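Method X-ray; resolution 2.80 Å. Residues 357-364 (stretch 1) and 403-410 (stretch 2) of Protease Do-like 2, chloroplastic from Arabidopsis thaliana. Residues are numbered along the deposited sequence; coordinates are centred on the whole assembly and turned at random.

Stretch 1 (357-364) RVHLVPYH
Stretch 2 (403-410) KARYSVAR

The two stretches belong to one chain and meet where side chains of stretch 1 pack on side chains and backbone of stretch 2, with no hydrogen bond between them; 343 Å² of surface is buried, both sides summed. Stretch 1 has no regular helix or strand. Stretch 2 carries the last turn of a helix through Y406, then leaves helical geometry at S407 (phi/psi -111/146) and stays extended through V408 (-115/156) and A409 (-65/128). A weak backbone hydrogen bond, S407 N to K403 O at 3.3 Å, spans that last turn. The register is set by two CA-CA approaches: L360 CA to A409 CA at 4.9 Å and V361 CA to A404 CA at 5.9 Å. Advancing one residue along stretch 1 therefore moves the partner from the extended segment back to the helix, so the chains run in opposite senses here.

R357 (phi/psi -57/140, chi1 t) makes no contact. V358 (-98/112) points its CA-to-CB bond toward stretch 2 and adopts the t rotamer, which brings V358 CG1 to 3.7 Å from A409 CB, an apolar contact at van der Waals distance. H359 (-97/112, chi1 m) points away and makes no contact.

At L360 the backbone turns to -57/-46; the CA-to-CB bond points toward stretch 2, and the side chain takes chi1 t and chi2 p. It has the largest covered area, 74 Å². L360 CB lies 3.9 Å from A409 N and 4.4 Å from A409 CB, while L360 CD2 reaches 4.0 Å from V408 O and 3.1 Å from S407 OG. The last distance is short for a carbon-oxygen pair and is not a hydrogen bond; S407 OG, on a t rotamer, is hydrogen-bonded elsewhere in the structure. A409 answers with its CB directed toward stretch 1, whereas V408 (chi1 m) directs its CB away and meets L360 through its carbonyl oxygen.

V361 (-109/104, chi1 t) also points toward stretch 2. V361 CG2 sits 3.8 Å from A404 CA and 3.9 Å from A404 CB, packing against helical backbone (-73/-31) as well as the methyl group. P362 (-75/149, C-gamma endo) is out of reach.

Y363 (-84/-35) leaves CA sideways, but with chi1 m and chi2 -97° its end comes nearer. Y363 OH lies 4.0 Å from R405 NH1, oblique to the guanidinium and too long for a hydrogen bond. R405 starts away from stretch 1; with chi1 m, chi2 m, chi3 off the wells at 143° and chi4 -173°, its end comes nearer. H364 (-96/-13, chi1 t) is poorly ordered and out of reach.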

# COMPACT_ATOMS: atom_id res chain seq x y z
N ARG B 357 16.26 -22.44 30.14
CA ARG B 357 14.87 -22.03 30.31
C ARG B 357 13.91 -23.15 29.91
O ARG B 357 14.14 -23.85 28.93
CB ARG B 357 14.58 -20.79 29.48
CG ARG B 357 13.46 -19.94 30.03
CD ARG B 357 13.77 -18.46 29.87
NE ARG B 357 12.85 -17.65 30.65
CZ ARG B 357 11.66 -17.25 30.21
NH1 ARG B 357 11.26 -17.60 29.00
NH2 ARG B 357 10.87 -16.51 30.98
N VAL B 358 12.84 -23.30 30.69
CA VAL B 358 11.74 -24.21 30.36
C VAL B 358 10.59 -23.42 29.71
O VAL B 358 9.93 -22.62 30.37
CB VAL B 358 11.22 -24.94 31.62
CG1 VAL B 358 9.98 -25.76 31.31
CG2 VAL B 358 12.31 -25.81 32.21
N HIS B 359 10.36 -23.65 28.43
CA HIS B 359 9.36 -22.88 27.69
C HIS B 359 8.01 -23.58 27.59
O HIS B 359 7.88 -24.58 26.90
CB HIS B 359 9.87 -22.60 26.28
CG HIS B 359 10.97 -21.59 26.21
ND1 HIS B 359 10.72 -20.23 26.23
CD2 HIS B 359 12.31 -21.73 26.11
CE1 HIS B 359 11.87 -19.58 26.15
NE2 HIS B 359 12.85 -20.47 26.08
N LEU B 360 7.01 -23.04 28.27
CA LEU B 360 5.68 -23.65 28.27
C LEU B 360 5.16 -23.79 26.85
O LEU B 360 4.64 -24.84 26.46
CB LEU B 360 4.72 -22.81 29.11
CG LEU B 360 3.26 -23.22 29.02
CD1 LEU B 360 3.10 -24.66 29.45
CD2 LEU B 360 2.39 -22.28 29.87
N VAL B 361 5.30 -22.72 26.08
CA VAL B 361 5.03 -22.76 24.66
C VAL B 361 6.38 -22.68 23.97
O VAL B 361 6.98 -21.61 23.88
CB VAL B 361 4.18 -21.53 24.25
CG1 VAL B 361 4.01 -21.45 22.75
CG2 VAL B 361 2.83 -21.56 24.96
N PRO B 362 6.87 -23.81 23.46
CA PRO B 362 8.24 -23.91 22.95
C PRO B 362 8.43 -23.23 21.61
O PRO B 362 7.49 -23.16 20.82
CB PRO B 362 8.45 -25.42 22.81
CG PRO B 362 7.11 -25.96 22.58
CD PRO B 362 6.18 -25.11 23.42
N TYR B 363 9.62 -22.70 21.37
CA TYR B 363 10.00 -22.22 20.05
C TYR B 363 10.51 -23.33 19.14
O TYR B 363 10.30 -23.30 17.93
CB TYR B 363 11.04 -21.10 20.16
CG TYR B 363 10.50 -19.83 20.77
CD1 TYR B 363 10.06 -18.78 19.98
CD2 TYR B 363 10.40 -19.68 22.16
CE1 TYR B 363 9.55 -17.61 20.53
CE2 TYR B 363 9.90 -18.52 22.73
CZ TYR B 363 9.47 -17.49 21.91
OH TYR B 363 8.97 -16.33 22.45
N HIS B 364 11.22 -24.30 19.73
CA HIS B 364 12.01 -25.26 18.95
C HIS B 364 11.40 -26.63 18.61
O HIS B 364 11.93 -27.34 17.76
CB HIS B 364 13.40 -25.41 19.61
CG HIS B 364 14.09 -26.70 19.30
ND1 HIS B 364 14.27 -27.16 18.02
CD2 HIS B 364 14.67 -27.62 20.11
CE1 HIS B 364 14.92 -28.31 18.05
NE2 HIS B 364 15.17 -28.61 19.31
N LYS B 403 -1.65 -16.12 27.00
CA LYS B 403 -1.13 -17.31 27.66
C LYS B 403 0.23 -17.71 27.08
O LYS B 403 1.13 -18.09 27.82
CB LYS B 403 -2.11 -18.48 27.58
CG LYS B 403 -3.16 -18.43 28.66
CD LYS B 403 -3.67 -19.81 29.02
CE LYS B 403 -4.40 -19.77 30.37
NZ LYS B 403 -5.14 -21.03 30.68
N ALA B 404 0.37 -17.60 25.77
CA ALA B 404 1.63 -17.95 25.13
C ALA B 404 2.73 -16.92 25.39
O ALA B 404 3.91 -17.26 25.39
CB ALA B 404 1.43 -18.15 23.64
N ARG B 405 2.36 -15.66 25.55
CA ARG B 405 3.33 -14.61 25.85
C ARG B 405 3.67 -14.46 27.34
O ARG B 405 4.83 -14.22 27.70
CB ARG B 405 2.88 -13.27 25.26
CG ARG B 405 2.53 -13.33 23.77
CD ARG B 405 3.76 -13.55 22.91
NE ARG B 405 3.48 -14.41 21.76
CZ ARG B 405 4.41 -14.87 20.93
NH1 ARG B 405 5.69 -14.56 21.11
NH2 ARG B 405 4.06 -15.65 19.91
N TYR B 406 2.64 -14.54 28.18
CA TYR B 406 2.74 -14.18 29.61
C TYR B 406 2.86 -15.33 30.63
O TYR B 406 2.95 -15.08 31.83
CB TYR B 406 1.56 -13.27 30.00
CG TYR B 406 1.60 -11.91 29.34
CD1 TYR B 406 1.19 -10.77 30.03
CD2 TYR B 406 2.07 -11.76 28.05
CE1 TYR B 406 1.24 -9.53 29.43
CE2 TYR B 406 2.12 -10.52 27.44
CZ TYR B 406 1.71 -9.41 28.13
OH TYR B 406 1.77 -8.18 27.52
N SER B 407 2.85 -16.57 30.17
CA SER B 407 2.75 -17.69 31.10
C SER B 407 4.01 -18.55 31.22
O SER B 407 4.74 -18.74 30.25
CB SER B 407 1.55 -18.56 30.76
OG SER B 407 1.57 -19.74 31.54
N VAL B 408 4.25 -19.06 32.42
CA VAL B 408 5.43 -19.88 32.68
C VAL B 408 5.01 -21.30 33.04
O VAL B 408 3.90 -21.53 33.49
CB VAL B 408 6.28 -19.32 33.84
CG1 VAL B 408 6.63 -17.87 33.58
CG2 VAL B 408 5.56 -19.47 35.16
N ALA B 409 5.91 -22.26 32.81
CA ALA B 409 5.66 -23.64 33.20
C ALA B 409 5.56 -23.78 34.73
O ALA B 409 6.44 -23.32 35.45
CB ALA B 409 6.77 -24.54 32.66
N ARG B 410 4.48 -24.40 35.20
CA ARG B 410 4.30 -24.67 36.63
C ARG B 410 5.04 -25.93 37.09
O ARG B 410 5.30 -26.11 38.28
CB ARG B 410 2.81 -24.79 36.99
CG ARG B 410 2.00 -23.51 36.85
CD ARG B 410 0.53 -23.75 37.14
NE ARG B 410 0.01 -24.86 36.34
CZ ARG B 410 -1.17 -24.86 35.72
NH1 ARG B 410 -1.97 -23.80 35.79
NH2 ARG B 410 -1.54 -25.93 35.02